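Local atomic coordinates of putative modification methylase (Thermus thermophilus, PDB entry 2ZIG), a protein that probably methylates cytosine at the N4 position in DNA, with S-adenosyl-L-methionine as the methyl donor. Residues V44-P49 with V239-A244. Residues are numbered along the deposited sequence; the frame is centred on the assembly and turned at random.
Sequences VVTSPP and VLDPFA
Val-44 and Leu-240 pair as a parallel bridge at the C-terminal ends of neighbouring strands; the short segments 44-46 and 239-241 run in directions 32° apart. Val-45 N donates to Leu-240 O at 3.1 Å, and beyond this bond much of the joining passes to side chains and a water. Thr-46 OG1, anti to its backbone N (chi1 -174°), reaches over the carboxylate of Asp-241 and donates to OD1 at 2.7 Å. From the opposite face of that plane Phe-243 N bonds the same oxygen, closing an Asx turn. Asp-241 OD2 is held by Thr-249 OG1, and a water that accepts from Ser-47 N lies 3.0 Å from Asp-241 OD2 and 2.8 Å from Phe-243 O. On the sheet face carrying Val-44 and Leu-240, Val-44 CG1 packs on Pro-242 CD. The ring of Phe-243 lies between two prolines: Pro-49 CD sits 3.5 Å above its centre in a CH-pi contact, while Pro-242 CB covers the rim of the other face. An alanine in place of Asp-241 would probably leave Thr-46 OG1 and Phe-243 N without their shared acceptor. Ser-Pro-Pro and Asp-Pro-Phe are consistent with amino-methyltransferase catalytic and cofactor-binding motifs; the buried carboxylate ties the strand ends together beside the S-adenosyl-L-methionine site, near Ala-29 and Glu-264.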
# COMPACT_ATOMS: atom_id res chain seq x y z
N VAL B 44 -9.42 4.94 -16.45
CA VAL B 44 -8.75 6.17 -16.05
C VAL B 44 -7.36 5.82 -15.50
O VAL B 44 -7.21 4.96 -14.63
CB VAL B 44 -9.54 6.89 -14.92
CG1 VAL B 44 -8.79 8.15 -14.50
CG2 VAL B 44 -10.94 7.24 -15.40
N VAL B 45 -6.33 6.47 -16.02
CA VAL B 45 -4.98 6.24 -15.52
C VAL B 45 -4.47 7.62 -15.18
O VAL B 45 -4.48 8.52 -16.03
CB VAL B 45 -4.06 5.61 -16.58
CG1 VAL B 45 -2.63 5.48 -16.02
CG2 VAL B 45 -4.61 4.25 -16.98
N THR B 46 -4.02 7.81 -13.95
CA THR B 46 -3.54 9.13 -13.58
C THR B 46 -2.70 9.14 -12.32
O THR B 46 -2.63 8.16 -11.58
CB THR B 46 -4.73 10.10 -13.39
OG1 THR B 46 -4.23 11.43 -13.16
CG2 THR B 46 -5.58 9.67 -12.20
N SER B 47 -2.07 10.28 -12.08
CA SER B 47 -1.24 10.49 -10.91
C SER B 47 -1.74 11.78 -10.27
O SER B 47 -1.87 12.81 -10.94
CB SER B 47 0.22 10.63 -11.33
OG SER B 47 1.06 10.71 -10.19
N PRO B 48 -2.03 11.74 -8.96
CA PRO B 48 -2.51 12.95 -8.28
C PRO B 48 -1.46 14.06 -8.39
O PRO B 48 -0.27 13.81 -8.22
CB PRO B 48 -2.75 12.48 -6.85
CG PRO B 48 -1.78 11.34 -6.69
CD PRO B 48 -1.87 10.62 -8.01
N PRO B 49 -1.90 15.29 -8.68
CA PRO B 49 -0.98 16.43 -8.80
C PRO B 49 -0.46 16.85 -7.45
O PRO B 49 -0.86 17.89 -6.94
CB PRO B 49 -1.86 17.50 -9.43
CG PRO B 49 -3.17 17.25 -8.74
CD PRO B 49 -3.30 15.73 -8.80
N VAL B 239 -10.01 6.37 -22.76
CA VAL B 239 -9.08 6.39 -21.63
C VAL B 239 -8.97 7.83 -21.14
O VAL B 239 -8.66 8.74 -21.92
CB VAL B 239 -7.68 5.89 -22.05
CG1 VAL B 239 -6.70 6.01 -20.87
CG2 VAL B 239 -7.76 4.44 -22.51
N LEU B 240 -9.23 8.03 -19.86
CA LEU B 240 -9.19 9.36 -19.28
C LEU B 240 -8.13 9.59 -18.22
O LEU B 240 -7.89 8.73 -17.39
CB LEU B 240 -10.55 9.70 -18.67
CG LEU B 240 -10.56 10.92 -17.74
CD1 LEU B 240 -10.26 12.18 -18.54
CD2 LEU B 240 -11.91 11.04 -17.07
N ASP B 241 -7.51 10.77 -18.26
CA ASP B 241 -6.53 11.17 -17.25
C ASP B 241 -6.97 12.58 -16.83
O ASP B 241 -6.83 13.53 -17.59
CB ASP B 241 -5.11 11.23 -17.84
CG ASP B 241 -4.05 11.49 -16.78
OD1 ASP B 241 -4.39 12.10 -15.74
OD2 ASP B 241 -2.88 11.10 -16.97
N PRO B 242 -7.53 12.72 -15.61
CA PRO B 242 -8.01 13.98 -15.04
C PRO B 242 -6.90 14.99 -14.73
O PRO B 242 -7.16 16.18 -14.55
CB PRO B 242 -8.73 13.54 -13.77
CG PRO B 242 -9.06 12.10 -14.01
CD PRO B 242 -7.84 11.60 -14.71
N PHE B 243 -5.66 14.50 -14.63
CA PHE B 243 -4.51 15.34 -14.33
C PHE B 243 -3.42 15.02 -15.34
O PHE B 243 -2.32 14.59 -14.98
CB PHE B 243 -4.00 15.03 -12.92
CG PHE B 243 -5.07 15.08 -11.86
CD1 PHE B 243 -5.49 13.92 -11.23
CD2 PHE B 243 -5.65 16.29 -11.50
CE1 PHE B 243 -6.48 13.95 -10.25
CE2 PHE B 243 -6.65 16.34 -10.51
CZ PHE B 243 -7.06 15.17 -9.89
N ALA B 244 -3.74 15.27 -16.61
CA ALA B 244 -2.87 14.96 -17.74
C ALA B 244 -1.43 15.49 -17.82
O ALA B 244 -0.58 14.84 -18.43
CB ALA B 244 -3.60 15.31 -19.03
O HOH W 1 -1.36 12.03 -14.59